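PDB 3P51: polyketide cyclase / dehydrase and lipid transport from Nitrosospira multiformis, which is of unknown function but, as a member of the Bet v 1-like superfamily, probably binds a hydrophobic small molecule or lipid between its curved sheet and long helix. Local coordinates for residues His25-Ala30 against Ala50-Asn55; Gly44-Gly49 against Ile63-Ile68; Leu59-Ala64 against Met73-Glu78; Gly93-Leu98 against Val108-Ser113. One frame throughout, in Å; residues are numbered along the deposited sequence.

Contact 1 (His25-Ala30 against Ala50-Asn55); sequences HDFSWA and ARRLLN
Phe-27 and Arg-52 meet where the loop after helix 14-21 closes onto strand 51-54 of the antiparallel sheet of this Bet v 1-like fold, CE2 of the ring lying over one face of the guanidinium, offset toward its rim. Followed outward, Arg-52 sets CB 4.2 Å from His-25 CD2, at the edge of the imidazole. CG stands between the backbone N and the carbonyl carbon (chi1 59°), and from there the chain runs extended to NE, which is paired with the carboxylate of Asp-60. CZ comes to 3.9 Å from Phe-27 CE2, and NH2 closes to 3.7 Å from the same CE2. NH1 passes Phe-27 CD2 at 3.9 Å and is hydrogen-bonded to the carbonyl of Phe-24. The ring and guanidinium planes are 25° apart. Two residues on, Leu-54 crosses Phe-27 at about a right angle and sets its CD1 3.7 Å from Phe-27 CE2. At the other end His-25 donates from NE2 to the carbonyl O of Arg-51 at 3.0 Å; the oxygen lies near the imidazole plane, but the donor stands 41° above the carbonyl plane and the bond is bent. Ala-50 CB packs 3.8 Å from His-25 CE1. The bonds of His-25 NE2 and Arg-52 NH1 and the packing of Phe-27 on Arg-52 and Leu-54 hold the loop to the strand. With Asp-60 close to NE and the rings of Phe-24 and Tyr-74 also against the guanidinium, the positive charge of Arg-52 is probably stabilised despite its burial.

Contact 2 (Gly44-Gly49 against Ile63-Ile68); sequences GGYSVG and IAYSEI
Tyr-46 lays its CB over one face of the Tyr-65 ring, a CH-pi contact 4.2 Å from the centroid and 14° off the ring normal. Tyr-46 belongs to the glycine-rich loop between strands 37-40 and 51-54, where a type I beta turn runs from Gly-44 to Ser-47; Tyr-65 lies on strand 58-66 of the antiparallel sheet of this Bet v 1-like fold. The two tyrosines run side by side and point the same way, yet their planes are inclined by 67°, so the rings meet obliquely. Tyr-46 CD1 reaches 3.7 Å from Tyr-65 CZ. CG of Tyr-65 is anti to the backbone N (chi1 -170°), and CB already points toward the loop. Its hydroxyl is hydrogen-bonded to the carbonyl of Arg-22, so the ring is held at its far end as well as over its face. An alanine in place of Tyr-65 would probably leave Tyr-46 CB without the ring it covers and the Arg-22 carbonyl without this hydroxyl partner. Farther along the loop Val-48 lays both methyls against the strand backbone: CG2 sits 3.9 Å from Tyr-65 N and 4.1 Å from its CB. This corner also lies at a subunit boundary, because Ala-64, Tyr-65 and Ser-66 pair antiparallel with a strand of the second subunit, and Val-48 packs on Tyr-65 of that neighbouring subunit. Within the chain, the other methyl of Val-48, CG1, rests 3.6 Å from the carbonyl O of Ile-63.

Contact 3 (Leu59-Ala64 against Met73-Glu78); sequences LDTLIA and MYSMDE
Strands 59-64 and 73-78 form an antiparallel ladder, their axes at 146°, interrupted by a classic beta bulge near each end. At one bulge Ile-63 and Ala-64 both face Met-73, whose carbonyl O accepts from both of their backbone N atoms, reached from the same face of its plane. At the other, Asp-77 and Glu-78 face Leu-59: Asp-77 N lies 2.7 Å from Leu-59 O, while the bond from Glu-78 N to that oxygen is weak. Between them Thr-61 and Ser-75 make a hydrogen-bonded pair. On the face of Thr-61 and Ser-75, Asp-77 holds a small polar cluster. Its OD2 receives the hydroxyl of Thr-61 at a very short 2.5 Å from OG1, and its OD1 takes Ser-75 OG at 2.7 Å. OD2 also forms a salt bridge with Arg-51, whose NE binds Thr-61 OG1. An alanine in place of Asp-77 would probably leave Arg-51 without its paired charge and the hydroxyls of Thr-61 and Ser-75 without this acceptor. Met-73, a selenomethionine, packs its CB 3.9 Å from Ala-64 CB. On the opposite face Asp-60, salt-bridged through OD2 to Arg-52, lies beside Tyr-74 and points the same way; Asp-60 CG is 3.8 Å from Tyr-74 CD1, with carboxylate and ring planes 35° apart. The Tyr-74 hydroxyl bonds to Tyr-129 of helix 120-139 and to Trp-110 of strand 105-116, on the side where the helix packs. The hairpin itself lies between strands 51-54 and 88-100, bonded to each through the backbone.

Contact 4 (Gly93-Leu98 against Val108-Ser113); sequences GNLHLL and VEWSGS
Leu-95 CG is anti to its backbone N (chi1 169°), and the side chain leaves the sheet on the same face as Trp-110, whose chi1 of -149° sends CG well off a staggered position. Leu-95 then covers one face of the indole: CB lies 3.9 Å from the centroid of the five-membered ring, only 9° off its normal, a CH-pi contact. Its methyls follow the six-membered ring, CD1 3.7 Å from Trp-110 CE3 and CD2 near CH2. CD1 also touches Val-108 CG1, and Leu-97 CD2 adds a 3.6 Å contact to Val-108 CG2, extending this apolar row along the strands. NE1 of the indole has its polar partner in Tyr-74, and the indole also meets the ring of Tyr-129 of helix 120-139. The backbones are regular and antiparallel, and Asn-94 with Ser-111 and His-96 with Glu-109 are the hydrogen-bonded pairs. On the face these four share, a water bridges the strands: it donates to Asn-94 O at 2.9 Å and lies 2.6 Å from Ser-111 OG. His-96 and Glu-109 run side by side there, and Glu-109 OE1 bonds to the hydroxyl of Tyr-5 on the next strand. Leu-98 and Glu-109 also pack on the third subunit. Helices 14-21 and 120-139 cover the face of Leu-95, Leu-97, Val-108 and Trp-110. A curved antiparallel sheet with its apolar side lined by a long C-terminal helix is the helix-grip arrangement of Bet v 1-like proteins, in which ligands commonly bind between sheet and helix.

Overall arrangement
From the N terminus, strand 3-10 and helix 14-21 lead into the loop that opens contact 1, which closes when strand 51-54 comes up beside it. Contact 2 opens at 44-49, between the two segments of contact 1, and closes beyond them on strand 58-66, so contacts 1 and 2 cross along the chain. Contact 3 starts on the strand where contact 2 ends, sharing Ile-63 and Ala-64, and closes the hairpin 58-66/71-78. Contact 4 follows in series and closes the hairpin 88-100/105-116; backbone bonding of Tyr-74 to Gly-93 joins the two hairpins. Contact 1 also reaches contact 4 across the interior, where Trp-29 and Phe-27 touch Trp-110. Contacts 2 and 3 both meet the second subunit.

Contact 1 (His25-Ala30 against Ala50-Asn55)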
# COMPACT_ATOMS: atom_id res chain seq x y z
N HIS A 25 17.50 -14.72 8.65
CA HIS A 25 18.18 -15.95 9.07
C HIS A 25 18.44 -16.05 10.58
O HIS A 25 19.03 -17.03 11.03
CB HIS A 25 19.50 -16.14 8.32
CG HIS A 25 19.34 -16.45 6.87
ND1 HIS A 25 20.13 -15.88 5.89
CD2 HIS A 25 18.48 -17.27 6.22
CE1 HIS A 25 19.77 -16.34 4.71
NE2 HIS A 25 18.77 -17.18 4.88
N ASP A 26 18.01 -15.05 11.34
CA ASP A 26 18.08 -15.12 12.81
C ASP A 26 16.68 -15.16 13.43
O ASP A 26 16.02 -14.13 13.55
CB ASP A 26 18.88 -13.95 13.38
CG ASP A 26 18.99 -14.00 14.91
OD1 ASP A 26 18.59 -15.02 15.50
OD2 ASP A 26 19.48 -13.04 15.51
N PHE A 27 16.25 -16.36 13.81
CA PHE A 27 14.94 -16.56 14.43
C PHE A 27 15.08 -16.90 15.92
O PHE A 27 14.16 -17.42 16.53
CB PHE A 27 14.18 -17.68 13.70
CG PHE A 27 12.71 -17.40 13.45
CD1 PHE A 27 11.98 -16.60 14.32
CD2 PHE A 27 12.06 -17.96 12.36
CE1 PHE A 27 10.62 -16.36 14.09
CE2 PHE A 27 10.69 -17.73 12.13
CZ PHE A 27 9.98 -16.92 13.00
N SER A 28 16.23 -16.56 16.50
CA SER A 28 16.51 -16.92 17.90
C SER A 28 15.55 -16.26 18.87
O SER A 28 15.52 -16.61 20.05
CB SER A 28 17.96 -16.58 18.29
OG SER A 28 18.23 -15.19 18.15
N TRP A 29 14.78 -15.30 18.38
CA TRP A 29 13.86 -14.55 19.23
C TRP A 29 12.53 -15.25 19.49
O TRP A 29 11.72 -14.75 20.26
CB TRP A 29 13.59 -13.16 18.65
CG TRP A 29 13.18 -13.11 17.19
CD1 TRP A 29 14.00 -13.01 16.10
CD2 TRP A 29 11.84 -13.08 16.68
NE1 TRP A 29 13.26 -12.95 14.95
CE2 TRP A 29 11.93 -12.99 15.28
CE3 TRP A 29 10.57 -13.13 17.27
CZ2 TRP A 29 10.80 -12.95 14.46
CZ3 TRP A 29 9.46 -13.09 16.46
CH2 TRP A 29 9.58 -13.00 15.07
N ALA A 30 12.31 -16.39 18.85
CA ALA A 30 11.10 -17.18 19.11
C ALA A 30 11.47 -18.62 19.46
O ALA A 30 11.17 -19.55 18.69
CB ALA A 30 10.17 -17.13 17.91
N ALA A 50 16.56 -15.12 -0.43
CA ALA A 50 17.16 -15.96 0.60
C ALA A 50 16.13 -16.97 1.05
O ALA A 50 14.93 -16.69 0.97
CB ALA A 50 17.60 -15.10 1.79
N ARG A 51 16.58 -18.12 1.56
CA ARG A 51 15.66 -19.13 2.03
C ARG A 51 16.09 -19.67 3.39
O ARG A 51 17.22 -19.49 3.81
CB ARG A 51 15.56 -20.28 1.03
CG ARG A 51 15.41 -19.81 -0.41
CD ARG A 51 15.31 -20.99 -1.36
NE ARG A 51 13.95 -21.52 -1.39
CZ ARG A 51 13.58 -22.60 -2.06
NH1 ARG A 51 14.47 -23.29 -2.76
NH2 ARG A 51 12.30 -22.98 -2.03
N ARG A 52 15.17 -20.32 4.07
CA ARG A 52 15.49 -20.90 5.36
C ARG A 52 14.66 -22.13 5.57
O ARG A 52 13.56 -22.23 5.03
CB ARG A 52 15.24 -19.89 6.49
CG ARG A 52 13.81 -19.40 6.58
CD ARG A 52 13.65 -18.26 7.60
NE ARG A 52 12.24 -17.92 7.80
CZ ARG A 52 11.81 -16.87 8.49
NH1 ARG A 52 12.67 -16.04 9.06
NH2 ARG A 52 10.51 -16.65 8.62
N LEU A 53 15.19 -23.05 6.36
CA LEU A 53 14.45 -24.21 6.83
C LEU A 53 14.33 -24.15 8.36
O LEU A 53 15.34 -24.09 9.06
CB LEU A 53 15.18 -25.49 6.41
CG LEU A 53 14.43 -26.78 6.75
CD1 LEU A 53 13.27 -26.96 5.78
CD2 LEU A 53 15.37 -27.97 6.69
N LEU A 54 13.10 -24.15 8.87
CA LEU A 54 12.87 -24.10 10.31
C LEU A 54 12.35 -25.44 10.84
O LEU A 54 11.47 -26.06 10.24
CB LEU A 54 11.84 -23.02 10.65
CG LEU A 54 11.94 -21.72 9.86
CD1 LEU A 54 10.70 -20.87 10.09
CD2 LEU A 54 13.20 -20.95 10.23
N ASN A 55 12.88 -25.87 11.98
CA ASN A 55 12.45 -27.11 12.62
C ASN A 55 12.53 -28.29 11.67
O ASN A 55 11.86 -29.30 11.86
CB ASN A 55 11.02 -27.00 13.16
CG ASN A 55 10.88 -25.97 14.28
OD1 ASN A 55 11.88 -25.48 14.81
ND2 ASN A 55 9.65 -25.67 14.67

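Contact 2 (Gly44-Gly49 against Ile63-Ile68)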
# COMPACT_ATOMS: atom_id res chain seq x y z
N GLY A 44 22.05 -13.30 2.10
CA GLY A 44 22.05 -13.18 3.54
C GLY A 44 20.68 -12.85 4.12
O GLY A 44 19.67 -12.95 3.42
N GLY A 45 20.66 -12.44 5.38
CA GLY A 45 19.41 -12.19 6.09
C GLY A 45 18.53 -11.05 5.60
O GLY A 45 17.41 -10.89 6.08
N TYR A 46 19.02 -10.24 4.66
CA TYR A 46 18.21 -9.15 4.13
C TYR A 46 18.14 -9.21 2.62
O TYR A 46 17.76 -8.24 1.95
CB TYR A 46 18.80 -7.79 4.54
CG TYR A 46 19.51 -7.80 5.88
CD1 TYR A 46 18.81 -8.00 7.06
CD2 TYR A 46 20.89 -7.62 5.95
CE1 TYR A 46 19.46 -8.02 8.28
CE2 TYR A 46 21.55 -7.64 7.17
CZ TYR A 46 20.83 -7.84 8.34
OH TYR A 46 21.47 -7.87 9.56
N SER A 47 18.52 -10.36 2.07
CA SER A 47 18.60 -10.55 0.63
C SER A 47 17.35 -11.23 0.08
O SER A 47 17.12 -12.40 0.34
CB SER A 47 19.83 -11.37 0.27
OG SER A 47 19.89 -11.61 -1.13
N VAL A 48 16.55 -10.51 -0.68
CA VAL A 48 15.35 -11.11 -1.26
C VAL A 48 15.75 -12.28 -2.15
O VAL A 48 16.60 -12.15 -3.04
CB VAL A 48 14.52 -10.06 -2.02
CG1 VAL A 48 13.34 -10.71 -2.72
CG2 VAL A 48 14.05 -9.00 -1.04
N GLY A 49 15.14 -13.43 -1.90
CA GLY A 49 15.51 -14.66 -2.57
C GLY A 49 16.12 -15.64 -1.58
O GLY A 49 16.21 -16.84 -1.84
N ILE A 63 10.57 -12.96 0.01
CA ILE A 63 10.04 -12.44 -1.25
C ILE A 63 9.95 -10.91 -1.27
O ILE A 63 9.78 -10.30 -2.33
CB ILE A 63 8.66 -13.05 -1.57
CG1 ILE A 63 7.62 -12.57 -0.55
CG2 ILE A 63 8.74 -14.60 -1.60
CD1 ILE A 63 6.23 -13.19 -0.75
N ALA A 64 10.06 -10.29 -0.10
CA ALA A 64 10.13 -8.84 -0.02
C ALA A 64 10.69 -8.44 1.34
O ALA A 64 10.45 -9.10 2.35
CB ALA A 64 8.75 -8.20 -0.25
N TYR A 65 11.45 -7.35 1.34
CA TYR A 65 12.07 -6.83 2.56
C TYR A 65 12.08 -5.30 2.47
O TYR A 65 12.42 -4.73 1.43
CB TYR A 65 13.50 -7.35 2.69
CG TYR A 65 14.16 -7.08 4.02
CD1 TYR A 65 14.32 -8.09 4.96
CD2 TYR A 65 14.65 -5.82 4.33
CE1 TYR A 65 14.95 -7.85 6.18
CE2 TYR A 65 15.28 -5.56 5.55
CZ TYR A 65 15.42 -6.59 6.47
OH TYR A 65 16.04 -6.35 7.68
N SER A 66 11.67 -4.65 3.56
CA SER A 66 11.66 -3.20 3.62
C SER A 66 12.31 -2.71 4.91
O SER A 66 11.79 -2.91 6.01
CB SER A 66 10.24 -2.66 3.50
OG SER A 66 10.26 -1.23 3.47
N GLU A 67 13.46 -2.06 4.77
CA GLU A 67 14.11 -1.46 5.92
C GLU A 67 13.31 -0.22 6.31
O GLU A 67 13.11 0.05 7.50
CB GLU A 67 15.55 -1.07 5.56
CG GLU A 67 16.26 -0.25 6.63
CD GLU A 67 16.54 -1.06 7.89
OE1 GLU A 67 16.47 -2.30 7.84
OE2 GLU A 67 16.84 -0.44 8.94
N ILE A 68 12.86 0.54 5.32
CA ILE A 68 12.16 1.79 5.60
C ILE A 68 10.80 1.54 6.26
O ILE A 68 10.43 2.27 7.17
CB ILE A 68 12.01 2.68 4.34
CG1 ILE A 68 11.33 4.01 4.69
CG2 ILE A 68 11.27 1.95 3.24
CD1 ILE A 68 11.11 4.91 3.49

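Contact 3 (Leu59-Ala64 against Met73-Glu78)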
# COMPACT_ATOMS: atom_id res chain seq x y z
N LEU A 59 10.03 -24.72 4.94
CA LEU A 59 10.93 -24.06 3.99
C LEU A 59 10.36 -22.71 3.54
O LEU A 59 9.36 -22.67 2.83
CB LEU A 59 11.16 -24.97 2.78
CG LEU A 59 12.11 -24.43 1.69
CD1 LEU A 59 13.53 -24.24 2.24
CD2 LEU A 59 12.11 -25.36 0.47
N ASP A 60 10.99 -21.61 3.96
CA ASP A 60 10.57 -20.24 3.60
C ASP A 60 11.52 -19.58 2.59
O ASP A 60 12.73 -19.77 2.67
CB ASP A 60 10.58 -19.32 4.84
CG ASP A 60 9.51 -19.67 5.87
OD1 ASP A 60 8.51 -20.34 5.53
OD2 ASP A 60 9.66 -19.23 7.03
N THR A 61 10.97 -18.77 1.68
CA THR A 61 11.76 -17.88 0.83
C THR A 61 11.40 -16.41 1.09
O THR A 61 10.23 -16.07 1.17
CB THR A 61 11.53 -18.17 -0.65
OG1 THR A 61 11.87 -19.54 -0.92
CG2 THR A 61 12.40 -17.28 -1.51
N LEU A 62 12.42 -15.55 1.24
CA LEU A 62 12.19 -14.12 1.41
C LEU A 62 11.77 -13.52 0.07
O LEU A 62 12.52 -13.59 -0.92
CB LEU A 62 13.47 -13.43 1.91
CG LEU A 62 13.44 -11.95 2.29
CD1 LEU A 62 12.43 -11.70 3.42
CD2 LEU A 62 14.83 -11.48 2.71
N ILE A 63 10.57 -12.96 0.01
CA ILE A 63 10.04 -12.44 -1.25
C ILE A 63 9.95 -10.91 -1.27
O ILE A 63 9.78 -10.30 -2.33
CB ILE A 63 8.66 -13.05 -1.57
CG1 ILE A 63 7.62 -12.57 -0.55
CG2 ILE A 63 8.74 -14.60 -1.60
CD1 ILE A 63 6.23 -13.19 -0.75
N ALA A 64 10.06 -10.29 -0.10
CA ALA A 64 10.13 -8.84 -0.02
C ALA A 64 10.69 -8.44 1.34
O ALA A 64 10.45 -9.10 2.35
CB ALA A 64 8.75 -8.20 -0.25
N MSE A 73 8.55 -10.10 4.17
CA MSE A 73 7.51 -10.94 3.57
C MSE A 73 8.13 -12.18 2.98
O MSE A 73 9.20 -12.11 2.39
CB MSE A 73 6.75 -10.21 2.47
CG MSE A 73 6.00 -8.97 2.90
SE MSE A 73 5.01 -8.19 1.39
CE MSE A 73 4.41 -9.86 0.60
N TYR A 74 7.46 -13.31 3.12
CA TYR A 74 8.03 -14.55 2.65
C TYR A 74 6.96 -15.51 2.18
O TYR A 74 5.80 -15.43 2.62
CB TYR A 74 8.82 -15.21 3.79
CG TYR A 74 7.98 -15.44 5.02
CD1 TYR A 74 7.29 -16.63 5.21
CD2 TYR A 74 7.86 -14.45 5.99
CE1 TYR A 74 6.50 -16.83 6.34
CE2 TYR A 74 7.09 -14.64 7.12
CZ TYR A 74 6.41 -15.83 7.29
OH TYR A 74 5.64 -16.02 8.41
N SER A 75 7.34 -16.42 1.29
CA SER A 75 6.49 -17.54 0.93
C SER A 75 6.87 -18.73 1.79
O SER A 75 8.04 -18.94 2.08
CB SER A 75 6.66 -17.89 -0.55
OG SER A 75 8.01 -18.23 -0.86
N MSE A 76 5.87 -19.50 2.21
CA MSE A 76 6.14 -20.80 2.80
C MSE A 76 6.06 -21.86 1.71
O MSE A 76 4.97 -22.20 1.24
CB MSE A 76 5.14 -21.12 3.91
CG MSE A 76 5.52 -22.35 4.69
SE MSE A 76 3.96 -23.20 5.50
CE MSE A 76 3.53 -21.76 6.75
N ASP A 77 7.21 -22.38 1.29
CA ASP A 77 7.28 -23.31 0.17
C ASP A 77 7.00 -24.77 0.58
O ASP A 77 6.49 -25.57 -0.21
CB ASP A 77 8.65 -23.20 -0.50
CG ASP A 77 9.07 -21.75 -0.77
OD1 ASP A 77 8.20 -20.91 -1.09
OD2 ASP A 77 10.28 -21.45 -0.65
N GLU A 78 7.36 -25.12 1.81
CA GLU A 78 7.01 -26.42 2.35
C GLU A 78 6.68 -26.27 3.82
O GLU A 78 7.18 -25.36 4.48
CB GLU A 78 8.16 -27.43 2.20
CG GLU A 78 8.78 -27.53 0.81
CD GLU A 78 8.06 -28.48 -0.12
OE1 GLU A 78 6.98 -29.04 0.25
OE2 GLU A 78 8.58 -28.68 -1.24

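Contact 4 (Gly93-Leu98 against Val108-Ser113)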
# COMPACT_ATOMS: atom_id res chain seq x y z
N GLY A 93 3.54 -14.84 4.12
CA GLY A 93 3.56 -14.32 5.48
C GLY A 93 4.09 -12.90 5.42
O GLY A 93 4.90 -12.60 4.54
N ASN A 94 3.62 -12.04 6.32
CA ASN A 94 3.91 -10.61 6.24
C ASN A 94 4.06 -10.09 7.66
O ASN A 94 3.08 -9.99 8.38
CB ASN A 94 2.76 -9.89 5.50
CG ASN A 94 3.01 -8.40 5.28
OD1 ASN A 94 3.80 -7.77 5.98
ND2 ASN A 94 2.32 -7.83 4.31
N LEU A 95 5.30 -9.83 8.07
CA LEU A 95 5.60 -9.38 9.43
C LEU A 95 6.06 -7.93 9.43
O LEU A 95 7.00 -7.56 8.72
CB LEU A 95 6.70 -10.25 10.03
CG LEU A 95 7.34 -9.80 11.34
CD1 LEU A 95 6.30 -9.76 12.46
CD2 LEU A 95 8.48 -10.76 11.70
N HIS A 96 5.42 -7.10 10.24
CA HIS A 96 5.58 -5.65 10.08
C HIS A 96 5.48 -4.92 11.42
O HIS A 96 4.64 -5.28 12.26
CB HIS A 96 4.51 -5.19 9.10
CG HIS A 96 4.39 -3.70 8.97
ND1 HIS A 96 5.45 -2.89 8.63
CD2 HIS A 96 3.31 -2.90 9.07
CE1 HIS A 96 5.03 -1.64 8.55
NE2 HIS A 96 3.74 -1.61 8.81
N LEU A 97 6.34 -3.92 11.62
CA LEU A 97 6.37 -3.16 12.86
C LEU A 97 5.92 -1.73 12.63
O LEU A 97 6.17 -1.16 11.58
CB LEU A 97 7.80 -3.09 13.42
CG LEU A 97 8.56 -4.36 13.74
CD1 LEU A 97 9.88 -3.98 14.39
CD2 LEU A 97 7.75 -5.22 14.66
N LEU A 98 5.27 -1.14 13.64
CA LEU A 98 4.98 0.29 13.64
C LEU A 98 5.29 0.84 15.02
O LEU A 98 5.12 0.14 16.02
CB LEU A 98 3.52 0.56 13.30
CG LEU A 98 3.13 0.26 11.85
CD1 LEU A 98 1.61 0.16 11.69
CD2 LEU A 98 3.72 1.31 10.91
N VAL A 108 3.25 -4.72 16.66
CA VAL A 108 3.73 -5.77 15.76
C VAL A 108 2.55 -6.50 15.13
O VAL A 108 1.70 -7.02 15.83
CB VAL A 108 4.57 -6.82 16.52
CG1 VAL A 108 5.23 -7.77 15.53
CG2 VAL A 108 5.63 -6.12 17.38
N GLU A 109 2.50 -6.55 13.80
CA GLU A 109 1.44 -7.31 13.14
C GLU A 109 2.03 -8.41 12.26
O GLU A 109 3.08 -8.24 11.65
CB GLU A 109 0.53 -6.39 12.32
CG GLU A 109 1.27 -5.59 11.28
CD GLU A 109 0.36 -4.65 10.49
OE1 GLU A 109 -0.88 -4.77 10.63
OE2 GLU A 109 0.88 -3.80 9.74
N TRP A 110 1.33 -9.54 12.21
CA TRP A 110 1.76 -10.66 11.38
C TRP A 110 0.54 -11.18 10.63
O TRP A 110 -0.45 -11.59 11.25
CB TRP A 110 2.35 -11.76 12.25
CG TRP A 110 3.43 -12.56 11.58
CD1 TRP A 110 3.51 -12.91 10.26
CD2 TRP A 110 4.61 -13.10 12.21
NE1 TRP A 110 4.64 -13.65 10.03
CE2 TRP A 110 5.34 -13.78 11.21
CE3 TRP A 110 5.10 -13.08 13.52
CZ2 TRP A 110 6.54 -14.43 11.48
CZ3 TRP A 110 6.30 -13.72 13.78
CH2 TRP A 110 7.01 -14.39 12.77
N SER A 111 0.60 -11.13 9.30
CA SER A 111 -0.47 -11.61 8.44
C SER A 111 -0.03 -12.86 7.68
O SER A 111 1.14 -13.02 7.34
CB SER A 111 -0.87 -10.54 7.41
OG SER A 111 -0.97 -9.25 7.99
N GLY A 112 -0.99 -13.72 7.39
CA GLY A 112 -0.74 -14.89 6.58
C GLY A 112 -1.90 -15.07 5.65
O GLY A 112 -3.05 -14.85 6.03
N SER A 113 -1.63 -15.45 4.42
CA SER A 113 -2.71 -15.76 3.50
C SER A 113 -2.28 -16.84 2.54
O SER A 113 -1.09 -16.95 2.20
CB SER A 113 -3.17 -14.50 2.76
OG SER A 113 -2.12 -13.96 1.97
O HOH W 1 1.15 -7.85 8.56